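Local coordinates for protein peptidoglycan D,D-transpeptidase PbpA (PDB 3UN7) that probably cross-links the peptidoglycan cell wall as a penicillin-binding D,D-transpeptidase and helps to regulate cell length, at residues S186-P191 and A314-A319; E210-T215 and V243-A248; G277-P282 and E291-P296. One frame throughout, in Å; residues are numbered along the deposited sequence.

All three contacts belong to the penicillin-binding transpeptidase domain. Contact 1 joins the most distant parts of the sequence, residues 186-191 and 314-319, and the chain between them holds first contact 2 and then contact 3. Contacts 1 and 3 are neighbours, their centres about 10 Å apart. They share a seam in which Ala-314 O probably bonds to Thr-293 N and Ser-292 OG to Thr-316 N, so residues 291-296 and 186-191 both adjoin residues 314-319 ahead of helix 317-328. Contact 2 stands apart, its centre about 28 Å from either of the others, at a small two-stranded sheet. Contact 1 lies near Ser-193, the probable nucleophile, while contact 2 is away from it.

Contact 1: S186-P191 and A314-A319; sequences SETYPP and ALTPLA
Tyr-189 and Leu-315 form a single antiparallel beta bridge of the hydrogen-bonded kind, which ties the loop ahead of helix 196-205 to the lead-in of helix 317-328. Tyr-189 N donates to Leu-315 O at 2.8 Å from 40° above the plane of that carbonyl, and Leu-315 N returns a straighter bond of 2.8 Å to Tyr-189 O. Each acceptor is also approached by an alpha carbon, Thr-188 CA at Leu-315 O and Ala-314 CA at Tyr-189 O.

The buried part packs closely around this bridge. Leu-315 presents CD1 to Pro-191 CG and CD2 to Pro-191 CB, the two side chains crossing at about a right angle. The Tyr-189 ring, with CG anti to its own carbonyl carbon (chi1 -61°), turns an edge to the neighbouring proline: CD2 lies 4.0 Å from Pro-317 CD. Its hydroxyl bonds to Glu-432 OE2, beyond the two segments.

The side formed by Thr-188 and Ala-314 is more open to solvent, though its contacts are as short. Across the contact Thr-188 OG1 faces the methyl of Ala-314, 3.7 Å from CB, while Thr-188 CG2 touches CG2 of the buried Thr-316 at 3.9 Å.

The side chain of Pro-191 lies about 8 Å from that of Ser-193, by similarity the residue that forms the acyl-ester. Thr-316 is the N-cap of helix 317-328, its OG1 accepting from Ala-319 N. The buried Glu-187 O has no hydrogen-bond partner in the model; Thr-316 CA approaches it to 3.4 Å, in a CA-H...O contact.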
# COMPACT_ATOMS: atom_id res chain seq x y z
N SER A 186 -1.96 7.62 3.09
CA SER A 186 -2.25 9.07 3.13
C SER A 186 -1.61 9.84 2.00
O SER A 186 -1.93 11.01 1.80
CB SER A 186 -1.79 9.68 4.46
OG SER A 186 -2.54 9.19 5.55
N GLU A 187 -0.68 9.22 1.28
CA GLU A 187 0.05 9.91 0.22
C GLU A 187 -0.14 9.16 -1.09
O GLU A 187 -0.22 7.92 -1.09
CB GLU A 187 1.54 10.02 0.59
CG GLU A 187 2.42 10.88 -0.36
CD GLU A 187 3.82 11.18 0.21
OE1 GLU A 187 4.00 11.12 1.45
OE2 GLU A 187 4.75 11.47 -0.58
N THR A 188 -0.25 9.90 -2.19
CA THR A 188 -0.36 9.29 -3.50
C THR A 188 0.91 9.58 -4.29
O THR A 188 1.57 10.60 -4.07
CB THR A 188 -1.56 9.82 -4.32
OG1 THR A 188 -1.48 11.24 -4.39
CG2 THR A 188 -2.89 9.41 -3.70
N TYR A 189 1.24 8.66 -5.19
CA TYR A 189 2.48 8.70 -5.96
C TYR A 189 2.15 8.28 -7.37
O TYR A 189 1.22 7.51 -7.57
CB TYR A 189 3.47 7.68 -5.40
CG TYR A 189 3.85 7.92 -3.98
CD1 TYR A 189 4.98 8.70 -3.66
CD2 TYR A 189 3.11 7.38 -2.93
CE1 TYR A 189 5.34 8.93 -2.34
CE2 TYR A 189 3.47 7.59 -1.61
CZ TYR A 189 4.59 8.37 -1.32
OH TYR A 189 4.95 8.58 -0.01
N PRO A 190 2.92 8.76 -8.37
CA PRO A 190 2.73 8.17 -9.69
C PRO A 190 3.08 6.68 -9.61
O PRO A 190 4.09 6.34 -9.00
CB PRO A 190 3.75 8.91 -10.58
CG PRO A 190 4.07 10.17 -9.83
CD PRO A 190 3.92 9.85 -8.37
N PRO A 191 2.23 5.81 -10.18
CA PRO A 191 2.51 4.37 -10.19
C PRO A 191 3.53 3.95 -11.26
O PRO A 191 4.09 2.86 -11.20
CB PRO A 191 1.14 3.77 -10.50
CG PRO A 191 0.50 4.81 -11.41
CD PRO A 191 0.93 6.12 -10.79
N ALA A 314 -2.16 8.97 -9.94
CA ALA A 314 -1.60 9.01 -8.59
C ALA A 314 -2.32 7.99 -7.72
O ALA A 314 -3.55 8.00 -7.64
CB ALA A 314 -1.72 10.43 -8.01
N LEU A 315 -1.55 7.09 -7.11
CA LEU A 315 -2.09 5.97 -6.34
C LEU A 315 -1.43 5.93 -4.97
O LEU A 315 -0.24 6.25 -4.84
CB LEU A 315 -1.77 4.66 -7.06
CG LEU A 315 -2.69 3.99 -8.09
CD1 LEU A 315 -2.91 4.83 -9.31
CD2 LEU A 315 -2.10 2.65 -8.49
N THR A 316 -2.18 5.51 -3.96
CA THR A 316 -1.58 5.18 -2.67
C THR A 316 -0.90 3.83 -2.85
O THR A 316 -1.28 3.07 -3.73
CB THR A 316 -2.62 5.07 -1.55
OG1 THR A 316 -3.55 4.02 -1.84
CG2 THR A 316 -3.38 6.39 -1.35
N PRO A 317 0.14 3.54 -2.06
CA PRO A 317 0.66 2.17 -2.00
C PRO A 317 -0.41 1.11 -1.70
O PRO A 317 -0.39 0.04 -2.29
CB PRO A 317 1.73 2.25 -0.91
CG PRO A 317 2.25 3.70 -1.05
CD PRO A 317 0.97 4.48 -1.27
N LEU A 318 -1.35 1.40 -0.79
CA LEU A 318 -2.47 0.49 -0.56
C LEU A 318 -3.29 0.19 -1.83
O LEU A 318 -3.66 -0.96 -2.08
CB LEU A 318 -3.38 1.01 0.54
CG LEU A 318 -4.66 0.22 0.81
CD1 LEU A 318 -4.34 -1.16 1.34
CD2 LEU A 318 -5.61 0.97 1.78
N ALA A 319 -3.60 1.23 -2.62
CA ALA A 319 -4.33 1.04 -3.89
C ALA A 319 -3.53 0.15 -4.87
O ALA A 319 -4.11 -0.69 -5.56
CB ALA A 319 -4.69 2.39 -4.52

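Contact 2: E210-T215 and V243-A248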
# COMPACT_ATOMS: atom_id res chain seq x y z
N GLU A 210 -2.80 -11.29 -26.17
CA GLU A 210 -1.43 -11.29 -25.70
C GLU A 210 -0.43 -11.45 -26.82
O GLU A 210 0.75 -11.13 -26.66
CB GLU A 210 -1.23 -12.45 -24.73
CG GLU A 210 -1.94 -12.33 -23.41
CD GLU A 210 -1.55 -13.46 -22.49
OE1 GLU A 210 -0.48 -14.08 -22.74
OE2 GLU A 210 -2.29 -13.74 -21.52
N THR A 211 -0.90 -11.97 -27.95
CA THR A 211 -0.00 -12.32 -29.04
C THR A 211 0.01 -11.26 -30.12
O THR A 211 0.80 -11.37 -31.05
CB THR A 211 -0.33 -13.69 -29.69
OG1 THR A 211 -0.90 -13.48 -30.99
CG2 THR A 211 -1.28 -14.51 -28.83
N GLU A 212 -0.83 -10.23 -30.00
CA GLU A 212 -0.88 -9.20 -31.02
C GLU A 212 0.36 -8.31 -30.95
O GLU A 212 0.97 -8.15 -29.89
CB GLU A 212 -2.16 -8.36 -30.93
CG GLU A 212 -2.20 -7.40 -29.75
CD GLU A 212 -2.74 -6.05 -30.14
OE1 GLU A 212 -2.57 -5.65 -31.33
OE2 GLU A 212 -3.31 -5.38 -29.26
N GLN A 213 0.69 -7.72 -32.09
CA GLN A 213 2.00 -7.10 -32.29
C GLN A 213 1.98 -5.60 -32.04
O GLN A 213 1.12 -4.90 -32.56
CB GLN A 213 2.51 -7.43 -33.70
CG GLN A 213 2.71 -8.94 -33.94
CD GLN A 213 3.80 -9.53 -33.06
OE1 GLN A 213 3.54 -10.43 -32.26
NE2 GLN A 213 5.01 -8.99 -33.17
N LEU A 214 2.93 -5.13 -31.23
CA LEU A 214 3.08 -3.70 -30.92
C LEU A 214 4.50 -3.24 -31.20
O LEU A 214 5.43 -4.05 -31.23
CB LEU A 214 2.74 -3.42 -29.45
CG LEU A 214 1.39 -3.91 -28.94
CD1 LEU A 214 1.39 -3.94 -27.39
CD2 LEU A 214 0.29 -3.03 -29.47
N THR A 215 4.67 -1.93 -31.37
CA THR A 215 5.97 -1.36 -31.70
C THR A 215 7.07 -1.76 -30.71
O THR A 215 6.84 -1.83 -29.49
CB THR A 215 5.94 0.18 -31.87
OG1 THR A 215 7.25 0.64 -32.20
CG2 THR A 215 5.46 0.89 -30.60
N VAL A 243 6.83 -6.51 -31.24
CA VAL A 243 6.82 -7.60 -30.26
C VAL A 243 5.38 -7.86 -29.83
O VAL A 243 4.52 -6.98 -29.95
CB VAL A 243 7.67 -7.30 -28.99
CG1 VAL A 243 9.19 -7.34 -29.30
CG2 VAL A 243 7.26 -5.98 -28.35
N SER A 244 5.13 -9.07 -29.33
CA SER A 244 3.82 -9.41 -28.80
C SER A 244 3.52 -8.58 -27.56
O SER A 244 4.43 -8.18 -26.84
CB SER A 244 3.77 -10.90 -28.45
OG SER A 244 4.56 -11.18 -27.30
N LEU A 245 2.23 -8.33 -27.31
CA LEU A 245 1.78 -7.71 -26.07
C LEU A 245 2.40 -8.42 -24.87
O LEU A 245 2.90 -7.77 -23.97
CB LEU A 245 0.24 -7.71 -26.00
CG LEU A 245 -0.51 -6.92 -24.92
CD1 LEU A 245 -1.92 -6.57 -25.41
CD2 LEU A 245 -0.59 -7.71 -23.64
N ARG A 246 2.38 -9.76 -24.85
CA ARG A 246 3.00 -10.50 -23.73
C ARG A 246 4.47 -10.12 -23.55
O ARG A 246 4.92 -9.87 -22.43
CB ARG A 246 2.84 -12.02 -23.88
CG ARG A 246 3.60 -12.83 -22.81
CD ARG A 246 4.79 -13.65 -23.37
NE ARG A 246 5.83 -13.97 -22.38
CZ ARG A 246 5.60 -14.59 -21.21
NH1 ARG A 246 4.37 -14.94 -20.85
NH2 ARG A 246 6.62 -14.84 -20.39
N GLU A 247 5.21 -10.12 -24.65
CA GLU A 247 6.62 -9.78 -24.59
C GLU A 247 6.83 -8.36 -24.06
O GLU A 247 7.66 -8.15 -23.17
CB GLU A 247 7.29 -9.98 -25.95
CG GLU A 247 8.80 -9.96 -25.90
CD GLU A 247 9.46 -10.47 -27.17
OE1 GLU A 247 8.93 -10.21 -28.28
OE2 GLU A 247 10.51 -11.14 -27.07
N ALA A 248 6.07 -7.40 -24.58
CA ALA A 248 6.15 -6.00 -24.13
C ALA A 248 5.86 -5.88 -22.63
O ALA A 248 6.51 -5.11 -21.92
CB ALA A 248 5.20 -5.11 -24.92
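Leu-214 and Val-243 pair in a two-stranded antiparallel sheet, and past that pairing the carbonyls of Glu-210 and Glu-212 take the first amides of helix 245-251. The pair exchanges both backbone bonds: Leu-214 N donates to Val-243 O at 2.8 Å, and Val-243 N to Leu-214 O at 2.8 Å. The next pair, Gln-213 with Ser-244, is non-hydrogen-bonded.

The first amides of the helix, which lack acceptors within it, are each supplied with one. Leu-245 N bonds to Glu-212 O at 2.9 Å, nearly in line with the C=O but bent at the hydrogen (142°). Arg-246 N meets Glu-210 O at 2.8 Å, more straightly (164°), coming in level with the carbonyl at a lone pair. Glu-247 N is taken by the N-cap residue Ser-244, whose OG stands between its own backbone N and carbonyl carbon (chi1 71°) and accepts at 2.9 Å. Ala-248 N makes a regular backbone bond, to Ser-244 O.

Apolar contact is added by Leu-214 and Leu-245, which run alongside each other in the same direction, with CD1 of Leu-214 at 4.2 Å from CB of Leu-245. Outward, Leu-214 leans on Gln-259 and Arg-263 of helix 254-264, while Glu-210 and Arg-246 both reach Leu-373 of helix 364-379.

Contact 3: G277-P282 and E291-P296; sequences GLDSPP and ESTVGP
Asp-279 and Thr-293 meet through their side-chain torsions: chi1 of Asp-279 (-65°) puts CG anti to its carbonyl carbon, on the Thr-293 side, chi2 (-69°) turns the carboxylate so that each oxygen faces a donor, and Thr-293 OG1 is anti to its backbone N (chi1 -175°). The carboxylate receives two bonds, one at each oxygen and both on the syn side. Thr-293 OG1 donates to Asp-279 OD1 at 2.5 Å, and Val-294 N to Asp-279 OD2 at 2.8 Å. The same threonine oxygen accepts from Gly-295 N at 3.0 Å, closing an ST turn.

Asp-279 sits in a type II turn from Gly-277 to Ser-280, just where a Schellman motif ends helix 266-275, and its backbone takes part: Asp-279 N bonds to Ser-292 O at 2.7 Å. One water bridges the two segments, donating to Gly-277 O and Ser-280 O and accepting from Ser-292 N. Leu-278 CG packs 4.0 Å from Ser-292 CB; farther along, Pro-282 CD lies 3.7 Å from Glu-291 CA.

With a donor at each carboxylate oxygen, Asp-279 is probably ionised despite the like charge of nearby Glu-291, and its two bonds would fix the rotation of the carboxylate against residues 293-294.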
# COMPACT_ATOMS: atom_id res chain seq x y z
N GLY A 277 -10.68 0.61 -8.55
CA GLY A 277 -10.81 1.44 -7.36
C GLY A 277 -10.28 2.85 -7.44
O GLY A 277 -10.34 3.59 -6.45
N LEU A 278 -9.73 3.26 -8.58
CA LEU A 278 -9.29 4.64 -8.72
C LEU A 278 -10.51 5.54 -8.94
O LEU A 278 -11.52 5.08 -9.48
CB LEU A 278 -8.32 4.79 -9.89
CG LEU A 278 -6.84 4.47 -9.63
CD1 LEU A 278 -6.63 3.05 -9.12
CD2 LEU A 278 -6.06 4.71 -10.92
N ASP A 279 -10.39 6.80 -8.53
CA ASP A 279 -11.45 7.79 -8.75
C ASP A 279 -12.77 7.42 -8.07
O ASP A 279 -13.84 7.90 -8.45
CB ASP A 279 -11.59 8.08 -10.25
CG ASP A 279 -10.35 8.74 -10.82
OD1 ASP A 279 -10.09 9.90 -10.47
OD2 ASP A 279 -9.61 8.07 -11.57
N SER A 280 -12.64 6.61 -7.02
CA SER A 280 -13.72 6.28 -6.10
C SER A 280 -13.21 6.55 -4.68
O SER A 280 -12.08 6.16 -4.34
CB SER A 280 -14.11 4.81 -6.24
OG SER A 280 -15.44 4.58 -5.77
N PRO A 281 -14.03 7.22 -3.84
CA PRO A 281 -13.56 7.54 -2.49
C PRO A 281 -13.40 6.26 -1.70
O PRO A 281 -14.36 5.50 -1.59
CB PRO A 281 -14.69 8.40 -1.91
CG PRO A 281 -15.56 8.73 -3.00
CD PRO A 281 -15.40 7.70 -4.07
N PRO A 282 -12.19 5.97 -1.21
CA PRO A 282 -12.04 4.75 -0.43
C PRO A 282 -12.91 4.69 0.83
O PRO A 282 -13.16 5.71 1.48
CB PRO A 282 -10.56 4.74 -0.06
CG PRO A 282 -9.90 5.52 -1.14
CD PRO A 282 -10.89 6.64 -1.42
N GLU A 291 -7.76 9.16 -1.76
CA GLU A 291 -8.33 8.72 -3.03
C GLU A 291 -7.25 8.71 -4.09
O GLU A 291 -6.49 9.67 -4.21
CB GLU A 291 -9.47 9.66 -3.48
CG GLU A 291 -10.23 9.13 -4.69
CD GLU A 291 -11.08 10.20 -5.35
OE1 GLU A 291 -10.55 11.29 -5.65
OE2 GLU A 291 -12.28 9.95 -5.57
N SER A 292 -7.19 7.61 -4.86
CA SER A 292 -6.30 7.48 -5.99
C SER A 292 -7.03 7.90 -7.26
O SER A 292 -8.25 7.85 -7.32
CB SER A 292 -5.83 6.03 -6.14
OG SER A 292 -5.04 5.64 -5.03
N THR A 293 -6.27 8.32 -8.27
CA THR A 293 -6.88 8.89 -9.47
C THR A 293 -6.09 8.53 -10.73
O THR A 293 -4.88 8.37 -10.67
CB THR A 293 -7.04 10.43 -9.37
OG1 THR A 293 -7.75 10.91 -10.53
CG2 THR A 293 -5.69 11.14 -9.29
N VAL A 294 -6.80 8.38 -11.84
CA VAL A 294 -6.19 8.21 -13.16
C VAL A 294 -5.91 9.59 -13.81
O VAL A 294 -5.16 9.70 -14.78
CB VAL A 294 -7.08 7.32 -14.07
CG1 VAL A 294 -8.32 8.08 -14.56
CG2 VAL A 294 -6.28 6.75 -15.23
N GLY A 295 -6.53 10.63 -13.26
CA GLY A 295 -6.40 11.98 -13.82
C GLY A 295 -7.48 12.25 -14.86
O GLY A 295 -8.17 11.33 -15.27
N PRO A 296 -7.62 13.52 -15.29
CA PRO A 296 -8.67 13.87 -16.24
C PRO A 296 -8.38 13.44 -17.68
O PRO A 296 -9.31 13.32 -18.48
CB PRO A 296 -8.76 15.39 -16.12
CG PRO A 296 -7.36 15.81 -15.74
CD PRO A 296 -6.80 14.69 -14.90
O HOH W 1 -9.46 5.50 -4.75